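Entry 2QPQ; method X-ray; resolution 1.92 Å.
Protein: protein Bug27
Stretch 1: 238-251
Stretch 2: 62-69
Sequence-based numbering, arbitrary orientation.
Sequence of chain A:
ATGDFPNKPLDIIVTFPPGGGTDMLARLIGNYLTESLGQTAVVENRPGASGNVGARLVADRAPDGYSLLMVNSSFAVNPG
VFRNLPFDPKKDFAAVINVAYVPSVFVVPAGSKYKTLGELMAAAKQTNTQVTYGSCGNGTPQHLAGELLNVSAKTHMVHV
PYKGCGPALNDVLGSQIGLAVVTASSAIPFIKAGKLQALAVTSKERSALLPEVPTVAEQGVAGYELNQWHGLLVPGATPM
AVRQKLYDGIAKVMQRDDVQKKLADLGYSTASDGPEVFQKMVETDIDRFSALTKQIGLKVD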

# COMPACT_ATOMS: atom_id res chain seq x y z
N THR A 238 -2.27 1.61 -23.97
CA THR A 238 -3.37 0.64 -24.08
C THR A 238 -4.66 1.40 -24.28
O THR A 238 -5.00 2.23 -23.46
CB THR A 238 -3.51 -0.23 -22.80
OG1 THR A 238 -2.23 -0.82 -22.51
CG2 THR A 238 -4.52 -1.33 -23.05
N PRO A 239 -5.38 1.14 -25.38
CA PRO A 239 -6.62 1.92 -25.61
C PRO A 239 -7.62 1.80 -24.46
O PRO A 239 -7.65 0.79 -23.74
CB PRO A 239 -7.20 1.29 -26.86
CG PRO A 239 -5.97 0.71 -27.57
CD PRO A 239 -5.12 0.16 -26.44
N MET A 240 -8.42 2.83 -24.27
CA MET A 240 -9.43 2.81 -23.25
C MET A 240 -10.37 1.64 -23.42
O MET A 240 -10.78 1.06 -22.41
CB MET A 240 -10.20 4.15 -23.24
CG MET A 240 -11.23 4.28 -22.08
SD MET A 240 -10.52 4.08 -20.42
CE MET A 240 -9.77 5.68 -20.15
N ALA A 241 -10.72 1.26 -24.64
CA ALA A 241 -11.65 0.09 -24.80
C ALA A 241 -11.08 -1.18 -24.16
O ALA A 241 -11.83 -2.01 -23.59
CB ALA A 241 -11.99 -0.17 -26.26
N VAL A 242 -9.78 -1.36 -24.31
CA VAL A 242 -9.08 -2.49 -23.67
C VAL A 242 -9.06 -2.33 -22.13
O VAL A 242 -9.38 -3.26 -21.39
CB VAL A 242 -7.63 -2.63 -24.24
CG1 VAL A 242 -6.87 -3.75 -23.52
CG2 VAL A 242 -7.66 -2.88 -25.80
N ARG A 243 -8.70 -1.15 -21.65
CA ARG A 243 -8.74 -0.86 -20.19
C ARG A 243 -10.13 -1.13 -19.59
O ARG A 243 -10.26 -1.68 -18.48
CB ARG A 243 -8.31 0.59 -19.96
CG ARG A 243 -6.82 0.82 -20.30
CD ARG A 243 -6.49 2.28 -20.37
NE ARG A 243 -6.63 2.94 -19.07
CZ ARG A 243 -6.61 4.25 -18.89
NH1 ARG A 243 -6.50 5.10 -19.92
NH2 ARG A 243 -6.74 4.73 -17.67
N GLN A 244 -11.16 -0.76 -20.34
CA GLN A 244 -12.57 -0.96 -19.89
C GLN A 244 -12.97 -2.42 -19.91
O GLN A 244 -13.64 -2.90 -19.00
CB GLN A 244 -13.53 -0.09 -20.71
CG GLN A 244 -13.44 1.33 -20.21
CD GLN A 244 -14.19 2.34 -21.05
OE1 GLN A 244 -14.64 2.07 -22.17
NE2 GLN A 244 -14.32 3.54 -20.50
N LYS A 245 -12.49 -3.14 -20.91
CA LYS A 245 -12.73 -4.59 -20.97
C LYS A 245 -12.10 -5.33 -19.78
O LYS A 245 -12.74 -6.18 -19.13
CB LYS A 245 -12.24 -5.15 -22.31
CG LYS A 245 -13.25 -4.81 -23.40
CD LYS A 245 -12.87 -5.25 -24.83
CE LYS A 245 -11.71 -4.41 -25.42
NZ LYS A 245 -10.83 -5.30 -26.22
N LEU A 246 -10.85 -4.98 -19.48
CA LEU A 246 -10.18 -5.48 -18.30
C LEU A 246 -10.87 -5.05 -17.00
O LEU A 246 -11.12 -5.91 -16.14
CB LEU A 246 -8.72 -5.05 -18.30
CG LEU A 246 -7.82 -5.81 -19.29
CD1 LEU A 246 -6.52 -5.05 -19.36
CD2 LEU A 246 -7.55 -7.25 -18.83
N TYR A 247 -11.16 -3.76 -16.87
CA TYR A 247 -11.91 -3.22 -15.78
C TYR A 247 -13.18 -4.02 -15.54
O TYR A 247 -13.42 -4.42 -14.41
CB TYR A 247 -12.23 -1.69 -15.90
CG TYR A 247 -13.13 -1.28 -14.73
CD1 TYR A 247 -12.58 -0.82 -13.52
CD2 TYR A 247 -14.52 -1.41 -14.81
CE1 TYR A 247 -13.40 -0.50 -12.43
CE2 TYR A 247 -15.33 -1.12 -13.74
CZ TYR A 247 -14.76 -0.68 -12.55
OH TYR A 247 -15.57 -0.41 -11.48
N ASP A 248 -13.96 -4.28 -16.59
CA ASP A 248 -15.29 -4.90 -16.44
C ASP A 248 -15.11 -6.31 -15.82
O ASP A 248 -15.78 -6.68 -14.84
CB ASP A 248 -16.04 -4.93 -17.82
CG ASP A 248 -16.57 -3.57 -18.24
OD1 ASP A 248 -16.54 -2.61 -17.40
OD2 ASP A 248 -17.04 -3.42 -19.41
N GLY A 249 -14.14 -7.04 -16.35
CA GLY A 249 -13.87 -8.41 -15.91
C GLY A 249 -13.42 -8.46 -14.47
O GLY A 249 -13.93 -9.27 -13.67
N ILE A 250 -12.48 -7.59 -14.12
CA ILE A 250 -11.93 -7.56 -12.77
C ILE A 250 -12.97 -7.08 -11.76
O ILE A 250 -13.03 -7.60 -10.67
CB ILE A 250 -10.61 -6.74 -12.69
CG1 ILE A 250 -9.53 -7.37 -13.61
CG2 ILE A 250 -10.09 -6.72 -11.28
CD1 ILE A 250 -8.44 -6.45 -14.08
N ALA A 251 -13.78 -6.10 -12.14
CA ALA A 251 -14.82 -5.57 -11.25
C ALA A 251 -15.84 -6.66 -10.95
O ALA A 251 -16.32 -6.76 -9.81
CB ALA A 251 -15.49 -4.35 -11.88
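Stretch 2, residues 62-69: APDGYSLL

Residues 62-66 form an irregular turn that leads into a strand at Ser67, and this segment lies along one side of the helix that begins at Met240, with Pro239 at the N-cap position. The two run in the same general sense: Pro63 sits beside Thr238 (CA to CA 4.2 Å), Gly65 faces Val242 (CA to CA 6.0 Å), and Leu68 reaches Leu246 and Ile250. The spacing of Val242, Leu246 and Ile250 by four residues places their CB atoms on the same helical face, all directed toward the turn and strand.

No hydrogen bond joins the stretches; packing does the work. The CA-to-CB bond of Pro63 points toward stretch 1, and Pro63 CB lies 3.4 Å from Thr238 N. Pro63 O receives a CA-H...O contact from Thr238 CA at 3.5 Å. Pro63 O also lies 3.4 Å from Pro239 CD. Thr238, with chi1 in m, places CG2 4.1 Å from Gly65 N; its OG1 is hydrogen-bonded elsewhere in the structure.

Asp64 points away from the helix. Its p rotamer brings OD1 within 3.1 Å of Tyr66 N, a nearly straight hydrogen bond that braces the turn around Gly65. At phi/psi 90/-3, Gly65 adopts a conformation in which a CB would be jammed against the preceding carbonyl oxygen. The same CB would fall 2.6 Å from Val242 CG1, so the missing side chain also makes room for the helix: Val242, chi1 t, sets CG1 3.5 Å from Gly65 CA.

Farther along, Leu246 in the mt rotamer extends CD1 to 3.7 Å from Gly65 O and 4.0 Å from Leu68 CD2. Leu68 keeps chi1 in m, but its chi2 of 91° lies between wells; CD2 also approaches Ile250 CD1, at 4.4 Å. Tyr66 points away and Ser67 sideways, leaving Leu68 as the strand's contribution to this apolar contact.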

# COMPACT_ATOMS: atom_id res chain seq x y z
N ALA A 62 3.56 -4.86 -25.13
CA ALA A 62 2.57 -4.36 -26.06
C ALA A 62 1.38 -3.80 -25.27
O ALA A 62 1.03 -4.32 -24.22
CB ALA A 62 2.09 -5.48 -27.02
N PRO A 63 0.78 -2.72 -25.78
CA PRO A 63 -0.40 -2.12 -25.13
C PRO A 63 -1.71 -2.80 -25.56
O PRO A 63 -2.63 -2.14 -26.10
CB PRO A 63 -0.35 -0.68 -25.61
CG PRO A 63 0.22 -0.84 -27.07
CD PRO A 63 1.21 -1.97 -27.00
N ASP A 64 -1.78 -4.11 -25.36
CA ASP A 64 -2.88 -4.92 -25.93
C ASP A 64 -3.76 -5.54 -24.86
O ASP A 64 -4.77 -6.22 -25.14
CB ASP A 64 -2.32 -6.00 -26.86
CG ASP A 64 -1.26 -6.86 -26.21
OD1 ASP A 64 -1.01 -6.78 -24.98
OD2 ASP A 64 -0.65 -7.65 -26.94
N GLY A 65 -3.42 -5.24 -23.60
CA GLY A 65 -4.19 -5.80 -22.52
C GLY A 65 -3.74 -7.14 -21.95
O GLY A 65 -4.32 -7.62 -20.97
N TYR A 66 -2.71 -7.74 -22.52
CA TYR A 66 -2.28 -9.07 -22.09
C TYR A 66 -1.18 -9.02 -21.03
O TYR A 66 -0.79 -10.04 -20.50
CB TYR A 66 -1.82 -9.90 -23.30
CG TYR A 66 -2.99 -10.29 -24.14
CD1 TYR A 66 -3.82 -11.34 -23.76
CD2 TYR A 66 -3.29 -9.60 -25.31
CE1 TYR A 66 -4.93 -11.69 -24.53
CE2 TYR A 66 -4.36 -9.95 -26.09
CZ TYR A 66 -5.19 -10.99 -25.69
OH TYR A 66 -6.27 -11.32 -26.49
N SER A 67 -0.69 -7.82 -20.76
CA SER A 67 0.38 -7.61 -19.78
C SER A 67 -0.11 -6.55 -18.81
O SER A 67 -0.41 -5.41 -19.20
CB SER A 67 1.68 -7.14 -20.43
OG SER A 67 2.14 -8.08 -21.41
N LEU A 68 -0.17 -6.93 -17.54
CA LEU A 68 -0.68 -6.02 -16.52
C LEU A 68 0.32 -5.97 -15.37
O LEU A 68 1.12 -6.89 -15.18
CB LEU A 68 -2.04 -6.50 -15.99
CG LEU A 68 -3.23 -6.53 -16.95
CD1 LEU A 68 -3.26 -7.91 -17.59
CD2 LEU A 68 -4.52 -6.32 -16.13
N LEU A 69 0.28 -4.88 -14.62
CA LEU A 69 1.16 -4.67 -13.49
C LEU A 69 0.30 -4.54 -12.25
O LEU A 69 -0.56 -3.67 -12.20
CB LEU A 69 1.99 -3.39 -13.69
CG LEU A 69 3.07 -3.24 -12.61
CD1 LEU A 69 4.22 -4.27 -12.81
CD2 LEU A 69 3.60 -1.78 -12.66